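Local coordinates for arginase (RocF) (Helicobacter pylori, PDB 4G3H), which probably catalyses the hydrolysis of L-arginine to urea and L-ornithine, using two manganese ions per subunit, at residues 46-51 with 68-73; 60-65 with 160-165. All coordinates share one frame; numbering follows the deposited sequence.

Overall arrangement
The chain enters contact 1 on strand 44-50, an outermost strand of the parallel eight-stranded sheet. It then passes into helix 59-78, which serves both contacts. Residues 60-65 come first on this helix and take part in contact 2. Residues 68-73 follow and fold back on the strand, closing the short loop of contact 1. Contact 2 closes much later, when residues 160-165 arrive at the end of helix 153-163. The two loops therefore cross. Their centres lie about 14 Å apart, on the same side of the chain's centre. Helix 59-78 thus ties the outermost strand to helix 153-163, within the alpha/beta fold of the arginase family.

Contact 1. Residues 46-51 with 68-73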
loop_
_atom_site.group_PDB
_atom_site.type_symbol
_atom_site.label_atom_id
_atom_site.label_comp_id
_atom_site.label_asym_id
_atom_site.label_seq_id
_atom_site.Cartn_x
_atom_site.Cartn_y
_atom_site.Cartn_z
ATOM N N ARG A 46 2.612 -4.941 -16.212
ATOM C CA ARG A 46 2.073 -3.681 -16.690
ATOM C C ARG A 46 2.646 -2.430 -16.024
ATOM O O ARG A 46 2.683 -2.330 -14.801
ATOM C CB ARG A 46 0.549 -3.591 -16.552
ATOM C CG ARG A 46 0.198 -2.278 -17.187
ATOM C CD ARG A 46 -1.065 -1.557 -16.980
ATOM N NE ARG A 46 -2.289 -2.192 -17.415
ATOM C CZ ARG A 46 -3.304 -1.511 -17.935
ATOM N NH1 ARG A 46 -3.204 -0.199 -18.107
ATOM N NH2 ARG A 46 -4.449 -2.119 -18.192
ATOM N N CYS A 47 3.069 -1.469 -16.839
ATOM C CA CYS A 47 3.588 -0.212 -16.323
ATOM C C CYS A 47 2.417 0.754 -16.252
ATOM O O CYS A 47 1.654 0.878 -17.211
ATOM C CB CYS A 47 4.660 0.374 -17.248
ATOM S SG CYS A 47 5.365 1.943 -16.633
ATOM N N VAL A 48 2.270 1.422 -15.111
ATOM C CA VAL A 48 1.191 2.382 -14.914
ATOM C C VAL A 48 1.811 3.709 -14.488
ATOM O O VAL A 48 2.578 3.762 -13.526
ATOM C CB VAL A 48 0.197 1.899 -13.828
ATOM C CG1 VAL A 48 -0.845 2.982 -13.546
ATOM C CG2 VAL A 48 -0.490 0.624 -14.293
ATOM N N LEU A 49 1.490 4.770 -15.223
ATOM C CA LEU A 49 2.021 6.093 -14.934
ATOM C C LEU A 49 1.193 6.822 -13.885
ATOM O O LEU A 49 -0.029 6.669 -13.815
ATOM C CB LEU A 49 2.080 6.932 -16.213
ATOM C CG LEU A 49 2.885 6.337 -17.374
ATOM C CD1 LEU A 49 2.917 7.332 -18.521
ATOM C CD2 LEU A 49 4.306 5.998 -16.915
ATOM N N TYR A 50 1.868 7.615 -13.062
ATOM C CA TYR A 50 1.184 8.369 -12.024
ATOM C C TYR A 50 1.703 9.795 -11.957
ATOM O O TYR A 50 2.750 10.119 -12.515
ATOM C CB TYR A 50 1.350 7.677 -10.661
ATOM C CG TYR A 50 2.746 7.739 -10.064
ATOM C CD1 TYR A 50 3.136 8.820 -9.270
ATOM C CD2 TYR A 50 3.671 6.717 -10.287
ATOM C CE1 TYR A 50 4.419 8.883 -8.705
ATOM C CE2 TYR A 50 4.965 6.769 -9.729
ATOM C CZ TYR A 50 5.323 7.855 -8.938
ATOM O OH TYR A 50 6.574 7.915 -8.357
ATOM N N LYS A 51 0.948 10.641 -11.270
ATOM C CA LYS A 51 1.294 12.039 -11.102
ATOM C C LYS A 51 1.382 12.289 -9.603
ATOM O O LYS A 51 0.495 11.893 -8.850
ATOM C CB LYS A 51 0.208 12.922 -11.711
ATOM C CG LYS A 51 0.619 14.362 -11.907
ATOM C CD LYS A 51 -0.513 15.162 -12.514
ATOM C CE LYS A 51 0.016 16.385 -13.224
ATOM N NZ LYS A 51 0.892 15.983 -14.358
ATOM N N GLU A 68 -8.828 10.581 -14.972
ATOM C CA GLU A 68 -8.689 10.190 -16.370
ATOM C C GLU A 68 -7.633 9.147 -16.717
ATOM O O GLU A 68 -7.786 8.428 -17.707
ATOM C CB GLU A 68 -8.445 11.440 -17.218
ATOM C CG GLU A 68 -9.459 12.548 -16.985
ATOM C CD GLU A 68 -9.173 13.786 -17.816
ATOM O OE1 GLU A 68 -8.056 14.334 -17.709
ATOM O OE2 GLU A 68 -10.068 14.213 -18.575
ATOM N N ASN A 69 -6.569 9.057 -15.921
ATOM C CA ASN A 69 -5.499 8.104 -16.210
ATOM C C ASN A 69 -5.294 6.977 -15.207
ATOM O O ASN A 69 -5.611 5.821 -15.486
ATOM C CB ASN A 69 -4.160 8.833 -16.372
ATOM C CG ASN A 69 -4.093 9.662 -17.630
ATOM O OD1 ASN A 69 -4.748 10.697 -17.744
ATOM N ND2 ASN A 69 -3.296 9.208 -18.592
ATOM N N LEU A 70 -4.747 7.319 -14.045
ATOM C CA LEU A 70 -4.456 6.332 -13.016
ATOM C C LEU A 70 -5.605 5.412 -12.624
ATOM O O LEU A 70 -5.470 4.190 -12.698
ATOM C CB LEU A 70 -3.915 7.020 -11.763
ATOM C CG LEU A 70 -3.558 6.077 -10.610
ATOM C CD1 LEU A 70 -2.565 5.022 -11.086
ATOM C CD2 LEU A 70 -2.972 6.883 -9.459
ATOM N N ILE A 71 -6.728 5.984 -12.204
ATOM C CA ILE A 71 -7.864 5.165 -11.784
ATOM C C ILE A 71 -8.400 4.266 -12.900
ATOM O O ILE A 71 -8.614 3.074 -12.692
ATOM C CB ILE A 71 -8.999 6.052 -11.182
ATOM C CG1 ILE A 71 -8.511 6.664 -9.858
ATOM C CG2 ILE A 71 -10.250 5.223 -10.915
ATOM C CD1 ILE A 71 -9.537 7.578 -9.160
ATOM N N PRO A 72 -8.610 4.815 -14.105
ATOM C CA PRO A 72 -9.121 3.959 -15.183
ATOM C C PRO A 72 -8.193 2.776 -15.486
ATOM O O PRO A 72 -8.658 1.658 -15.719
ATOM C CB PRO A 72 -9.247 4.926 -16.362
ATOM C CG PRO A 72 -9.596 6.222 -15.682
ATOM C CD PRO A 72 -8.628 6.236 -14.504
ATOM N N CYS A 73 -6.883 3.026 -15.484
ATOM C CA CYS A 73 -5.904 1.973 -15.752
ATOM C C CYS A 73 -5.922 0.900 -14.669
ATOM O O CYS A 73 -5.890 -0.297 -14.969
ATOM C CB CYS A 73 -4.484 2.556 -15.852
ATOM S SG CYS A 73 -4.143 3.488 -17.366
#
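Val48 and Leu70 form the tight part of this contact between strand 44-50 and helix 59-78. The two short segments run at 145° to each other, and their axes come within 8.0 Å. Val48 sends CG1 towards the helix, anti to its own backbone N (chi1 175°). There CG1 of Val48 meets CD1 of Leu70 at 3.6 Å. The contact is methyl to methyl, and the side chains cross at about a right angle. Leu70 also has its CG anti to the backbone N. CD1 of Leu70 passes 4.1 Å from the backbone O of Leu49. Met74 of the same helix touches Val48, and both Val48 and Leu70 are buried.

The other side is looser and partly open to solvent. Cys73 points its CB at the strand, 4.3 Å from CG1 of Val48. Arg46 extends from the strand with CG anti to the backbone N and bends at chi3 (-63°). NH1 of Arg46 lies 3.8 Å from CB of Cys73. The carbonyl O of Cys73 sits over one face of the Arg46 guanidinium, 3.8 Å above the plane and off-centre. The charge of Arg46 is met one turn further on, where NH2 forms a salt bridge with Glu76.

No hydrogen bond joins the two segments. The strand's backbone instead pairs with strand 2-8, through Val48 with Gly5 and Glu7. This is the strand-to-helix packing of a beta-alpha-beta crossover, 44-50 to 84-87, which passes over strand 2-8. Apolar contact thus lays the helix against one face of the outermost strand, and Glu76 probably balances the arginine charge.

Contact 2. Residues 60-65 with 160-165; sequences EDYYLF and QKLCSL
Glu60, exposed, comes first. Its CB points away from helix 153-163, but the chain bends at chi2 (66°) and brings the carboxylate back. OE1 of Glu60 then makes a long salt bridge of 3.9 Å to NZ of Lys161.

Tyr62 is buried, and its ring reaches Leu162. CD1 of Leu162 lies at the edge of the Tyr62 ring, near its plane, 3.9 Å from CE2 of Tyr62. Phe53 stacks with the same ring, and Phe95 of helix 94-104 touches both Tyr62 and Leu162.

Tyr63 makes the largest share of the contact. Its CG is anti to the backbone N, which swings the ring across to helix 153-163. Lys161 crosses it at about a right angle, with CD over one face in a CH-pi contact. The lysine bends at chi3, and NZ of Lys161 makes a cation-pi contact 4.9 Å from the Tyr63 ring centroid. Leu162 meets the ring edge, its CA 4.0 Å from CD1 of Tyr63. Leu165 approaches obliquely, with CD2 of Leu165 3.5 Å from CE1 of Tyr63. The hydroxyl of Tyr63 hydrogen-bonds to Lys67. A water that donates to O of Lys161 is weakly linked to the same OH.

Helix 59-78 thus packs on the end of helix 153-163, with the Tyr62 side chain about 13 Å from a bound manganese. The chemistry implies a tyrosine and leucine interface with a lysine laid across Tyr63, its charge probably only partly balanced by Glu60.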
loop_
_atom_site.group_PDB
_atom_site.type_symbol
_atom_site.label_atom_id
_atom_site.label_comp_id
_atom_site.label_asym_id
_atom_site.label_seq_id
_atom_site.Cartn_x
_atom_site.Cartn_y
_atom_site.Cartn_z
ATOM N N GLU A 60 -5.665 20.524 -9.060
ATOM C CA GLU A 60 -6.499 20.243 -10.223
ATOM C C GLU A 60 -5.859 19.240 -11.184
ATOM O O GLU A 60 -6.523 18.316 -11.655
ATOM C CB GLU A 60 -6.829 21.539 -10.969
ATOM C CG GLU A 60 -7.966 21.399 -11.974
ATOM C CD GLU A 60 -9.304 21.104 -11.314
ATOM O OE1 GLU A 60 -9.403 20.108 -10.567
ATOM O OE2 GLU A 60 -10.265 21.867 -11.545
ATOM N N ASP A 61 -4.574 19.423 -11.471
ATOM C CA ASP A 61 -3.870 18.519 -12.375
ATOM C C ASP A 61 -3.905 17.099 -11.824
ATOM O O ASP A 61 -4.173 16.144 -12.553
ATOM C CB ASP A 61 -2.416 18.958 -12.555
ATOM C CG ASP A 61 -2.294 20.334 -13.173
ATOM O OD1 ASP A 61 -2.885 20.561 -14.252
ATOM O OD2 ASP A 61 -1.604 21.190 -12.582
ATOM N N TYR A 62 -3.637 16.974 -10.528
ATOM C CA TYR A 62 -3.634 15.679 -9.867
ATOM C C TYR A 62 -5.023 15.068 -9.953
ATOM O O TYR A 62 -5.179 13.885 -10.257
ATOM C CB TYR A 62 -3.237 15.835 -8.399
ATOM C CG TYR A 62 -3.267 14.539 -7.623
ATOM C CD1 TYR A 62 -2.241 13.598 -7.750
ATOM C CD2 TYR A 62 -4.326 14.250 -6.761
ATOM C CE1 TYR A 62 -2.270 12.398 -7.032
ATOM C CE2 TYR A 62 -4.367 13.061 -6.045
ATOM C CZ TYR A 62 -3.340 12.142 -6.182
ATOM O OH TYR A 62 -3.388 10.978 -5.454
ATOM N N TYR A 63 -6.032 15.884 -9.682
ATOM C CA TYR A 63 -7.409 15.414 -9.732
ATOM C C TYR A 63 -7.728 14.831 -11.102
ATOM O O TYR A 63 -8.186 13.698 -11.213
ATOM C CB TYR A 63 -8.375 16.562 -9.444
ATOM C CG TYR A 63 -9.822 16.171 -9.628
ATOM C CD1 TYR A 63 -10.486 15.415 -8.667
ATOM C CD2 TYR A 63 -10.515 16.528 -10.782
ATOM C CE1 TYR A 63 -11.807 15.023 -8.849
ATOM C CE2 TYR A 63 -11.837 16.140 -10.976
ATOM C CZ TYR A 63 -12.476 15.387 -10.006
ATOM O OH TYR A 63 -13.781 14.998 -10.193
ATOM N N LEU A 64 -7.486 15.620 -12.142
ATOM C CA LEU A 64 -7.760 15.193 -13.506
ATOM C C LEU A 64 -6.978 13.951 -13.899
ATOM O O LEU A 64 -7.526 13.038 -14.520
ATOM C CB LEU A 64 -7.446 16.324 -14.486
ATOM C CG LEU A 64 -8.359 17.550 -14.425
ATOM C CD1 LEU A 64 -7.871 18.596 -15.416
ATOM C CD2 LEU A 64 -9.791 17.140 -14.744
ATOM N N PHE A 65 -5.700 13.913 -13.537
ATOM C CA PHE A 65 -4.867 12.768 -13.880
ATOM C C PHE A 65 -5.423 11.490 -13.269
ATOM O O PHE A 65 -5.533 10.466 -13.945
ATOM C CB PHE A 65 -3.427 12.970 -13.405
ATOM C CG PHE A 65 -2.466 11.953 -13.964
ATOM C CD1 PHE A 65 -1.820 12.180 -15.180
ATOM C CD2 PHE A 65 -2.240 10.748 -13.302
ATOM C CE1 PHE A 65 -0.967 11.220 -15.725
ATOM C CE2 PHE A 65 -1.389 9.781 -13.843
ATOM C CZ PHE A 65 -0.752 10.018 -15.055
ATOM N N GLN A 160 -13.732 17.056 -1.296
ATOM C CA GLN A 160 -14.824 16.098 -1.339
ATOM C C GLN A 160 -14.869 15.525 -2.746
ATOM O O GLN A 160 -15.168 14.352 -2.937
ATOM C CB GLN A 160 -16.153 16.783 -0.998
ATOM C CG GLN A 160 -17.350 15.835 -0.933
ATOM C CD GLN A 160 -17.880 15.434 -2.304
ATOM O OE1 GLN A 160 -18.672 14.499 -2.425
ATOM N NE2 GLN A 160 -17.457 16.150 -3.341
ATOM N N LYS A 161 -14.564 16.367 -3.727
ATOM C CA LYS A 161 -14.559 15.956 -5.124
ATOM C C LYS A 161 -13.475 14.891 -5.317
ATOM O O LYS A 161 -13.714 13.839 -5.909
ATOM C CB LYS A 161 -14.264 17.167 -6.018
ATOM C CG LYS A 161 -14.353 16.898 -7.515
ATOM C CD LYS A 161 -13.470 17.859 -8.321
ATOM C CE LYS A 161 -13.860 19.319 -8.152
ATOM N NZ LYS A 161 -12.926 20.224 -8.888
ATOM N N LEU A 162 -12.286 15.180 -4.798
ATOM C CA LEU A 162 -11.139 14.290 -4.901
ATOM C C LEU A 162 -11.308 12.962 -4.151
ATOM O O LEU A 162 -11.170 11.890 -4.746
ATOM C CB LEU A 162 -9.892 15.024 -4.404
ATOM C CG LEU A 162 -8.578 14.248 -4.327
ATOM C CD1 LEU A 162 -8.211 13.716 -5.700
ATOM C CD2 LEU A 162 -7.482 15.164 -3.795
ATOM N N CYS A 163 -11.600 13.039 -2.853
ATOM C CA CYS A 163 -11.791 11.847 -2.017
ATOM C C CYS A 163 -12.890 10.978 -2.588
ATOM O O CYS A 163 -13.012 9.797 -2.268
ATOM C CB CYS A 163 -12.192 12.241 -0.597
ATOM S SG CYS A 163 -10.946 13.171 0.280
ATOM N N SER A 164 -13.728 11.519 -3.369
ATOM C CA SER A 164 -14.679 10.803 -4.048
ATOM C C SER A 164 -14.427 10.205 -5.392
ATOM O O SER A 164 -15.230 9.629 -5.877
ATOM C CB SER A 164 -15.798 11.710 -4.272
ATOM O OG SER A 164 -16.787 11.287 -3.536
ATOM N N LEU A 165 -13.308 10.424 -5.945
ATOM C CA LEU A 165 -13.021 9.879 -7.196
ATOM C C LEU A 165 -13.032 8.451 -7.234
ATOM O O LEU A 165 -12.762 7.800 -6.391
ATOM C CB LEU A 165 -11.599 10.158 -7.505
ATOM C CG LEU A 165 -11.210 11.435 -7.927
ATOM C CD1 LEU A 165 -9.991 11.566 -8.069
ATOM C CD2 LEU A 165 -11.794 11.504 -9.132
HETATM O O HOH W 1 -15.449 13.250 -7.943
#